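Local coordinates for SnoaL-like domain-containing protein (Catenulispora acidiphila, PDB 4H3U) that is of unknown function but has the ketosteroid isomerase-like fold of the SnoaL family and may take part in trimethylamine metabolism in this bacterium, at residues D136-L140 with S141-A145; M25-E29 with I30-W34; G107-K110 with G111-T114. All coordinates share one frame; numbering follows the deposited sequence.

How the contacts relate
All three contacts are local, and each lies where the chain enters or leaves a regular element of the ketosteroid isomerase-like fold. Contact 1 (136-145) passes from the last strand into the last helix, contact 2 (25-34) starts the first helix, and contact 3 (107-114) turns a hairpin. Contacts 1 and 3 reach the same sheet, their centres 14 Å apart, and meet where Val-143 CG1 packs 4.0 Å from Ile-109 CD1. Contact 2 reaches contact 1 through Trp-34 CZ2, 4.0 Å from Asp-136 OD1. Contacts 2 and 3 stay about 13 Å apart at their nearest atoms. The cadmium ion on Tyr-138 also binds the second subunit, placing contact 1 at the dimer interface.

Contact 1: residues D136-L140 with S141-A145; sequences DYYSL and SSVLA. With CD (cadmium ion), chain D.
Ser-139 meets Ser-142 through its hydroxyl: Ser-142 N donates to Ser-139 OG over 3.0 Å, with 158° at the hydrogen. The first torsion of the serine (chi1 174°) swings OG opposite its own nitrogen and beside its carbonyl carbon, within reach of the N-H groups of the first helical turn. The same oxygen is hydrogen-bonded to a water at 2.9 Å from OG. That water accepts the N-H of Ser-141, with 3.2 Å between N and water oxygen, so one amide is met directly and its neighbour through solvent. This is the N-cap of helix 140-147, which follows strand 130-138, the last strand of the ketosteroid isomerase-like fold. The first helical carbonyl bonds follow at once: Val-143 N reaches Ser-139 O at 3.0 Å and 167°, and Leu-144 N reaches Leu-140 O at 2.9 Å. An alanine in place of Ser-139 would remove the hydroxyl and would probably leave the Ser-142 amide without its cap and the bridging water less firmly held. Apolar contacts flank these bonds: Val-143 CG2 lies 4.0 Å from Tyr-138 CD1, approaching the ring obliquely, and Leu-140 CG lies 4.1 Å from Leu-144 CD1. Tyr-138 OH is hydrogen-bonded to Asp-58 OD2, and Ser-139 OG also makes a weak bond with His-59 O of the second subunit. Tyr-138 O binds the cadmium ion at 2.4 Å, and Tyr-138 O of the second subunit binds the same ion.

Contact 2: residues M25-E29 with I30-W34; sequences MTTPE and IVTAW
The first turn of helix 29-39, with Pro-28 in the N-cap position, joins Pro-28 to Val-31 and Thr-32. Pro-28 O takes the N-H of Thr-32 at 3.3 Å, the donor lying in the carbonyl plane, and also receives a weak, bent bond from Val-31 N (128° at the hydrogen). Ala-33 N follows, donating to Glu-29 O at 2.9 Å. The proline ring runs side by side with Val-31, its CB 4.0 Å from Val-31 CG2. From the preceding residue, the methyl of Thr-27 comes in at about a right angle, with CG2 3.7 Å from Val-31 CB. The torsion that turns this methyl away from its own nitrogen (chi1 -59° to OG1) also brings it up to Thr-32 OG1. A water hydrogen-bonds to Thr-32 OG1 at 2.7 Å and donates weakly to Glu-29 OE2 and Thr-27 O. Val-31 continues inward onto Ile-89 and Ile-101 of the sheet. Lacking a side-chain acceptor, proline cannot cap the first amides as a serine or aspartate would, and the water links Thr-27, Glu-29 and Thr-32 outside the backbone bonds. The carboxylate of Glu-29, in the first turn, is likely to suit the positive end of the helix dipole.

Contact 3: residues G107-K110 with G111-T114; sequences GHIK and GAPT
His-108 reaches across the turn to Ala-112, where NE2 donates to the backbone O at 2.8 Å with 166° at the hydrogen. The acceptor lies close to the plane of the imidazole, but relative to the carbonyl of Ala-112 the nitrogen sits well above the plane. With CG swung opposite the backbone nitrogen (chi1 -171°), the ring reaches over to the far limb of the turn and receives Thr-114 over one face, the carbonyl carbon of Thr-114 lying 3.4 Å above the ring plane and displaced toward the rim. Ala-112 closes the type II beta turn that runs from Ile-109: its N donates to Ile-109 O at 3.0 Å, and its methyl, CB, packs 4.0 Å from Ile-109 CB. Gly-111 holds the third place of that turn with a positive phi of 88°, where a CB would collide with Lys-110 O, which accounts for the glycine at this place. Further down, a water ties the two limbs together, accepting from Ile-109 N and donating to Thr-114 O, 2.8 Å from the latter. The turn begins the connection between antiparallel strands 98-109 and 116-127. Helix 140-147 lies beside it: Ile-109 packs on Ser-147 and, past the helix, on Leu-149, and Thr-114 OG1 is hydrogen-bonded to Gln-146 O.

Contact 1: residues D136-L140 with S141-A145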
ATOM      1  N   ASP A 136      -5.764  -0.677  -4.082  1.00  7.01           N
ATOM      2  CA  ASP A 136      -5.434  -1.587  -2.987  1.00  7.07           C
ATOM      3  C   ASP A 136      -3.938  -1.899  -3.003  1.00  7.40           C
ATOM      4  O   ASP A 136      -3.393  -2.225  -4.059  1.00  7.91           O
ATOM      5  CB  ASP A 136      -6.176  -2.918  -3.049  1.00  7.40           C
ATOM      6  CG  ASP A 136      -7.676  -2.828  -2.964  1.00  8.32           C
ATOM      7  OD1 ASP A 136      -8.213  -1.771  -2.528  1.00  8.14           O
ATOM      8  OD2 ASP A 136      -8.331  -3.858  -3.275  1.00  8.66           O
ATOM      9  N   TYR A 137      -3.296  -1.787  -1.848  1.00  7.43           N
ATOM     10  CA  TYR A 137      -1.878  -2.128  -1.620  1.00  7.56           C
ATOM     11  C   TYR A 137      -1.762  -3.087  -0.449  1.00  7.68           C
ATOM     12  O   TYR A 137      -2.352  -2.884   0.588  1.00  8.74           O
ATOM     13  CB  TYR A 137      -1.078  -0.867  -1.273  1.00  8.87           C
ATOM     14  CG  TYR A 137      -1.012   0.221  -2.267  1.00  8.36           C
ATOM     15  CD1 TYR A 137       0.140   0.380  -3.080  1.00  9.59           C
ATOM     16  CD2 TYR A 137      -2.048   1.150  -2.445  1.00  9.37           C
ATOM     17  CE1 TYR A 137       0.249   1.442  -3.956  1.00 10.57           C
ATOM     18  CE2 TYR A 137      -1.933   2.191  -3.336  1.00  9.05           C
ATOM     19  CZ  TYR A 137      -0.781   2.314  -4.129  1.00 10.16           C
ATOM     20  OH  TYR A 137      -0.643   3.345  -5.043  1.00 13.09           O
ATOM     21  N   TYR A 138      -0.913  -4.140  -0.619  1.00  7.92           N
ATOM     22  CA  TYR A 138      -0.666  -5.111   0.431  1.00  7.64           C
ATOM     23  C   TYR A 138       0.565  -5.905   0.054  1.00  7.10           C
ATOM     24  O   TYR A 138       0.990  -5.895  -1.117  1.00  7.26           O
ATOM     25  CB  TYR A 138      -1.862  -6.016   0.767  1.00  7.82           C
ATOM     26  CG  TYR A 138      -2.473  -6.756  -0.398  1.00  8.31           C
ATOM     27  CD1 TYR A 138      -2.093  -8.046  -0.742  1.00  8.72           C
ATOM     28  CD2 TYR A 138      -3.402  -6.120  -1.214  1.00 10.04           C
ATOM     29  CE1 TYR A 138      -2.670  -8.677  -1.837  1.00  9.38           C
ATOM     30  CE2 TYR A 138      -3.986  -6.743  -2.299  1.00 10.30           C
ATOM     31  CZ  TYR A 138      -3.604  -8.038  -2.619  1.00  9.37           C
ATOM     32  OH  TYR A 138      -4.184  -8.690  -3.689  1.00 10.95           O
ATOM     33  N   SER A 139       1.136  -6.631   0.996  1.00  7.57           N
ATOM     34  CA  SER A 139       2.345  -7.405   0.726  1.00  7.75           C
ATOM     35  C   SER A 139       2.057  -8.741   0.111  1.00  7.77           C
ATOM     36  O   SER A 139       1.679  -9.690   0.814  1.00  7.81           O
ATOM     37  CB  SER A 139       3.151  -7.569   1.999  1.00  7.91           C
ATOM     38  OG  SER A 139       4.262  -8.440   1.783  1.00  9.14           O
ATOM     39  N   LEU A 140       2.271  -8.873  -1.187  1.00  8.09           N
ATOM     40  CA  LEU A 140       2.119 -10.167  -1.864  1.00  8.81           C
ATOM     41  C   LEU A 140       3.123 -11.158  -1.281  1.00  8.69           C
ATOM     42  O   LEU A 140       2.809 -12.337  -1.118  1.00  9.34           O
ATOM     43  CB  LEU A 140       2.238 -10.054  -3.373  1.00 10.65           C
ATOM     44  CG  LEU A 140       1.970 -11.372  -4.115  1.00 12.91           C
ATOM     45  CD1 LEU A 140       0.573 -11.913  -3.907  1.00 15.80           C
ATOM     46  CD2 LEU A 140       2.234 -11.179  -5.612  1.00 14.62           C
ATOM     47  N   SER A 141       4.316 -10.710  -0.909  1.00  9.99           N
ATOM     48  CA  SER A 141       5.328 -11.639  -0.345  1.00 10.80           C
ATOM     49  C   SER A 141       4.793 -12.265   0.931  1.00  9.56           C
ATOM     50  O   SER A 141       4.981 -13.461   1.144  1.00  9.97           O
ATOM     51  CB  SER A 141       6.625 -10.826  -0.060  1.00 15.03           C
ATOM     52  OG  SER A 141       7.219 -10.448  -1.279  1.00 24.58           O
ATOM     53  N   SER A 142       4.190 -11.457   1.771  0.50  8.87           N
ATOM     54  CA  SER A 142       3.638 -11.945   3.023  0.50  8.90           C
ATOM     55  C   SER A 142       2.476 -12.902   2.755  0.50  8.32           C
ATOM     56  O   SER A 142       2.338 -13.928   3.426  0.50  9.01           O
ATOM     57  CB  SER A 142       3.236 -10.808   3.954  0.50  8.95           C
ATOM     58  OG  SER A 142       2.818 -11.341   5.229  0.50  9.43           O
ATOM     59  N   VAL A 143       1.599 -12.562   1.823  1.00  8.12           N
ATOM     60  CA  VAL A 143       0.501 -13.448   1.443  1.00  7.98           C
ATOM     61  C   VAL A 143       1.037 -14.841   1.071  1.00  7.71           C
ATOM     62  O   VAL A 143       0.587 -15.876   1.564  1.00  8.65           O
ATOM     63  CB  VAL A 143      -0.345 -12.905   0.259  1.00  8.30           C
ATOM     64  CG1 VAL A 143      -1.322 -13.976  -0.269  1.00  8.85           C
ATOM     65  CG2 VAL A 143      -1.119 -11.652   0.700  1.00  8.31           C
ATOM     66  N   LEU A 144       1.977 -14.860   0.159  1.00  8.40           N
ATOM     67  CA  LEU A 144       2.515 -16.139  -0.330  1.00  8.19           C
ATOM     68  C   LEU A 144       3.244 -16.899   0.771  1.00  8.38           C
ATOM     69  O   LEU A 144       3.103 -18.132   0.883  1.00  9.57           O
ATOM     70  CB  LEU A 144       3.409 -15.925  -1.537  1.00  9.05           C
ATOM     71  CG  LEU A 144       2.719 -15.295  -2.750  1.00 11.44           C
ATOM     72  CD1 LEU A 144       3.743 -15.036  -3.873  1.00 12.42           C
ATOM     73  CD2 LEU A 144       1.505 -16.085  -3.229  1.00 13.05           C
ATOM     74  N   ALA A 145       4.082 -16.225   1.545  1.00  8.58           N
ATOM     75  CA  ALA A 145       4.811 -16.891   2.620  1.00  9.08           C
ATOM     76  C   ALA A 145       3.837 -17.494   3.659  1.00  8.00           C
ATOM     77  O   ALA A 145       4.005 -18.648   4.050  1.00  9.24           O
ATOM     78  CB  ALA A 145       5.790 -15.933   3.289  1.00 10.54           C
TER
HETATM   79 CD    CD D 202       2.726  -4.387  -1.894  0.90  9.29          CD
HETATM   80  O   HOH W   1       5.782  -7.822  -0.643  1.00 15.96           O

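Contact 2: residues M25-E29 with I30-W34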
HETATM    1  N   MSE A  25     -11.554   8.080  13.863  1.00 48.84           N
HETATM    2  CA  MSE A  25     -12.567   7.571  14.837  1.00 43.72           C
HETATM    3  C   MSE A  25     -13.780   7.012  14.121  1.00 51.18           C
HETATM    4  O   MSE A  25     -13.929   5.793  14.026  1.00 63.79           O
HETATM    5  CB  MSE A  25     -12.932   8.677  15.826  1.00 40.61           C
ATOM      6  N   THR A  26     -14.638   7.880  13.579  1.00 33.39           N
ATOM      7  CA  THR A  26     -15.858   7.435  12.881  1.00 28.00           C
ATOM      8  C   THR A  26     -15.568   6.933  11.463  1.00 30.91           C
ATOM      9  O   THR A  26     -15.035   7.664  10.614  1.00 31.67           O
ATOM     10  CB  THR A  26     -16.922   8.555  12.787  1.00 34.51           C
ATOM     11  OG1 THR A  26     -17.212   9.079  14.087  1.00 46.40           O
ATOM     12  CG2 THR A  26     -18.226   8.021  12.191  1.00 36.69           C
ATOM     13  N   THR A  27     -15.970   5.699  11.198  1.00 17.60           N
ATOM     14  CA  THR A  27     -15.760   5.087   9.892  1.00 15.63           C
ATOM     15  C   THR A  27     -16.845   5.477   8.896  1.00 15.11           C
ATOM     16  O   THR A  27     -18.023   5.293   9.182  1.00 15.90           O
ATOM     17  CB  THR A  27     -15.770   3.558  10.020  1.00 15.99           C
ATOM     18  OG1 THR A  27     -14.745   3.161  10.925  1.00 19.01           O
ATOM     19  CG2 THR A  27     -15.528   2.894   8.680  1.00 14.17           C
ATOM     20  N   PRO A  28     -16.460   6.014   7.720  1.00 15.26           N
ATOM     21  CA  PRO A  28     -17.462   6.377   6.707  1.00 13.51           C
ATOM     22  C   PRO A  28     -18.320   5.165   6.322  1.00 12.27           C
ATOM     23  O   PRO A  28     -17.779   4.053   6.185  1.00 12.24           O
ATOM     24  CB  PRO A  28     -16.605   6.869   5.540  1.00 15.47           C
ATOM     25  CG  PRO A  28     -15.379   7.385   6.214  1.00 16.27           C
ATOM     26  CD  PRO A  28     -15.107   6.465   7.358  1.00 16.24           C
ATOM     27  N   GLU A  29     -19.595   5.373   6.037  1.00 11.83           N
ATOM     28  CA  GLU A  29     -20.441   4.270   5.636  1.00 13.05           C
ATOM     29  C   GLU A  29     -19.908   3.562   4.367  1.00  9.99           C
ATOM     30  O   GLU A  29     -20.091   2.369   4.242  1.00 10.61           O
ATOM     31  CB  GLU A  29     -21.890   4.767   5.502  1.00 16.77           C
ATOM     32  CG  GLU A  29     -22.447   5.241   6.867  1.00 16.68           C
ATOM     33  CD  GLU A  29     -22.562   4.124   7.929  1.00 20.64           C
ATOM     34  OE1 GLU A  29     -23.060   3.005   7.631  1.00 26.74           O
ATOM     35  OE2 GLU A  29     -22.203   4.378   9.109  1.00 28.36           O
ATOM     36  N   ILE A  30     -19.324   4.328   3.438  1.00 10.21           N
ATOM     37  CA  ILE A  30     -18.807   3.736   2.213  1.00  9.74           C
ATOM     38  C   ILE A  30     -17.722   2.697   2.517  1.00  8.81           C
ATOM     39  O   ILE A  30     -17.597   1.688   1.805  1.00  8.89           O
ATOM     40  CB  ILE A  30     -18.311   4.814   1.210  1.00 11.33           C
ATOM     41  CG1 ILE A  30     -18.035   4.206  -0.162  1.00 12.01           C
ATOM     42  CG2 ILE A  30     -17.066   5.525   1.691  1.00 11.71           C
ATOM     43  CD1 ILE A  30     -19.196   3.516  -0.811  1.00 14.81           C
ATOM     44  N   VAL A  31     -16.941   2.941   3.578  1.00  8.20           N
ATOM     45  CA  VAL A  31     -15.914   1.998   4.002  1.00  8.16           C
ATOM     46  C   VAL A  31     -16.560   0.712   4.526  1.00  7.66           C
ATOM     47  O   VAL A  31     -16.141  -0.397   4.187  1.00  7.91           O
ATOM     48  CB  VAL A  31     -14.974   2.621   4.990  1.00  8.73           C
ATOM     49  CG1 VAL A  31     -13.969   1.632   5.521  1.00  9.11           C
ATOM     50  CG2 VAL A  31     -14.250   3.817   4.333  1.00  9.08           C
ATOM     51  N   THR A  32     -17.567   0.865   5.387  1.00  7.91           N
ATOM     52  CA  THR A  32     -18.270  -0.301   5.919  1.00  8.81           C
ATOM     53  C   THR A  32     -18.909  -1.093   4.767  1.00  8.52           C
ATOM     54  O   THR A  32     -18.852  -2.325   4.768  1.00  9.04           O
ATOM     55  CB  THR A  32     -19.305   0.170   6.953  1.00  9.72           C
ATOM     56  OG1 THR A  32     -18.608   0.910   7.947  1.00 11.46           O
ATOM     57  CG2 THR A  32     -20.072  -0.973   7.545  1.00 10.88           C
ATOM     58  N   ALA A  33     -19.486  -0.403   3.783  1.00  7.82           N
ATOM     59  CA  ALA A  33     -20.122  -1.048   2.654  1.00  9.26           C
ATOM     60  C   ALA A  33     -19.105  -1.801   1.799  1.00  8.51           C
ATOM     61  O   ALA A  33     -19.345  -2.905   1.328  1.00  8.83           O
ATOM     62  CB  ALA A  33     -20.893  -0.069   1.798  1.00  9.42           C
ATOM     63  N   TRP A  34     -17.949  -1.186   1.584  1.00  8.15           N
ATOM     64  CA  TRP A  34     -16.857  -1.797   0.804  1.00  8.11           C
ATOM     65  C   TRP A  34     -16.369  -3.087   1.483  1.00  7.79           C
ATOM     66  O   TRP A  34     -16.206  -4.114   0.824  1.00  7.93           O
ATOM     67  CB  TRP A  34     -15.767  -0.743   0.628  1.00  8.32           C
ATOM     68  CG  TRP A  34     -14.456  -1.221   0.071  1.00  7.82           C
ATOM     69  CD1 TRP A  34     -14.059  -1.216  -1.246  1.00  8.19           C
ATOM     70  CD2 TRP A  34     -13.312  -1.677   0.826  1.00  7.61           C
ATOM     71  NE1 TRP A  34     -12.770  -1.685  -1.347  1.00  8.77           N
ATOM     72  CE2 TRP A  34     -12.278  -1.921  -0.093  1.00  8.05           C
ATOM     73  CE3 TRP A  34     -13.045  -1.826   2.180  1.00  8.24           C
ATOM     74  CZ2 TRP A  34     -11.025  -2.328   0.306  1.00  8.97           C
ATOM     75  CZ3 TRP A  34     -11.789  -2.220   2.576  1.00  9.24           C
ATOM     76  CH2 TRP A  34     -10.796  -2.472   1.641  1.00  9.84           C
TER
HETATM   77  O   HOH W   2     -20.164   2.630   9.322  1.00 56.37           O

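Contact 3: residues G107-K110 with G111-T114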
ATOM      1  N   GLY A 107      -7.848 -14.728   3.733  1.00  8.05           N
ATOM      2  CA  GLY A 107      -8.511 -15.782   2.966  1.00  8.02           C
ATOM      3  C   GLY A 107      -7.593 -16.992   2.889  1.00  7.38           C
ATOM      4  O   GLY A 107      -6.585 -17.054   3.567  1.00  7.48           O
ATOM      5  N   HIS A 108      -7.968 -17.926   2.035  1.00  7.19           N
ATOM      6  CA  HIS A 108      -7.163 -19.132   1.846  1.00  6.70           C
ATOM      7  C   HIS A 108      -7.151 -19.439   0.345  1.00  6.57           C
ATOM      8  O   HIS A 108      -8.152 -19.895  -0.218  1.00  8.10           O
ATOM      9  CB  HIS A 108      -7.691 -20.300   2.686  1.00  6.80           C
ATOM     10  CG  HIS A 108      -6.794 -21.502   2.708  1.00  6.72           C
ATOM     11  ND1 HIS A 108      -6.950 -22.509   3.665  1.00  7.79           N
ATOM     12  CD2 HIS A 108      -5.738 -21.832   1.941  1.00  6.90           C
ATOM     13  CE1 HIS A 108      -6.021 -23.403   3.440  1.00  6.81           C
ATOM     14  NE2 HIS A 108      -5.289 -23.046   2.394  1.00  7.30           N
ATOM     15  N   ILE A 109      -6.019 -19.184  -0.308  1.00  7.19           N
ATOM     16  CA  ILE A 109      -5.884 -19.451  -1.728  1.00  7.77           C
ATOM     17  C   ILE A 109      -6.190 -20.933  -1.955  1.00  8.41           C
ATOM     18  O   ILE A 109      -5.582 -21.808  -1.299  1.00  8.08           O
ATOM     19  CB  ILE A 109      -4.459 -19.101  -2.199  1.00  8.67           C
ATOM     20  CG1 ILE A 109      -4.226 -17.582  -2.080  1.00  9.12           C
ATOM     21  CG2 ILE A 109      -4.223 -19.549  -3.631  1.00 10.04           C
ATOM     22  CD1 ILE A 109      -2.790 -17.148  -2.221  1.00 10.79           C
ATOM     23  N   LYS A 110      -7.105 -21.235  -2.858  1.00  9.30           N
ATOM     24  CA  LYS A 110      -7.553 -22.622  -3.021  1.00 10.13           C
ATOM     25  C   LYS A 110      -6.379 -23.466  -3.497  1.00 10.64           C
ATOM     26  O   LYS A 110      -5.686 -23.133  -4.494  1.00 12.85           O
ATOM     27  CB  LYS A 110      -8.751 -22.712  -3.964  1.00 11.14           C
ATOM     28  CG  LYS A 110      -9.940 -21.896  -3.518  1.00 12.77           C
ATOM     29  CD  LYS A 110     -11.155 -22.083  -4.402  1.00 12.36           C
ATOM     30  CE  LYS A 110     -12.221 -21.062  -4.057  1.00 15.57           C
ATOM     31  NZ  LYS A 110     -13.428 -21.184  -4.903  1.00 22.22           N
ATOM     32  N   GLY A 111      -6.155 -24.591  -2.807  1.00 11.60           N
ATOM     33  CA  GLY A 111      -5.043 -25.506  -3.081  1.00 11.99           C
ATOM     34  C   GLY A 111      -3.730 -25.178  -2.351  1.00 12.75           C
ATOM     35  O   GLY A 111      -2.795 -25.988  -2.383  1.00 15.31           O
ATOM     36  N   ALA A 112      -3.614 -24.000  -1.728  1.00  9.30           N
ATOM     37  CA  ALA A 112      -2.378 -23.628  -1.002  1.00  8.19           C
ATOM     38  C   ALA A 112      -2.352 -24.330   0.334  1.00  7.19           C
ATOM     39  O   ALA A 112      -3.415 -24.596   0.934  1.00  7.32           O
ATOM     40  CB  ALA A 112      -2.343 -22.114  -0.744  1.00  8.37           C
ATOM     41  N   PRO A 113      -1.151 -24.564   0.882  1.00  7.29           N
ATOM     42  CA  PRO A 113      -1.101 -25.231   2.182  1.00  7.91           C
ATOM     43  C   PRO A 113      -1.861 -24.575   3.362  1.00  7.09           C
ATOM     44  O   PRO A 113      -2.514 -25.276   4.131  1.00  8.24           O
ATOM     45  CB  PRO A 113       0.393 -25.281   2.467  1.00  8.28           C
ATOM     46  CG  PRO A 113       1.045 -25.363   1.118  1.00  8.42           C
ATOM     47  CD  PRO A 113       0.168 -24.511   0.239  1.00  7.75           C
ATOM     48  N   THR A 114      -1.791 -23.245   3.473  1.00  6.70           N
ATOM     49  CA  THR A 114      -2.342 -22.555   4.610  1.00  7.06           C
ATOM     50  C   THR A 114      -3.018 -21.241   4.191  1.00  6.74           C
ATOM     51  O   THR A 114      -2.721 -20.750   3.110  1.00  6.91           O
ATOM     52  CB  THR A 114      -1.241 -22.282   5.644  1.00  7.11           C
ATOM     53  OG1 THR A 114      -0.069 -21.838   4.972  1.00  8.05           O
ATOM     54  CG2 THR A 114      -0.857 -23.507   6.428  1.00  7.69           C
TER
HETATM   55  O   HOH W   3      -3.719 -18.927   1.273  1.00 12.21           O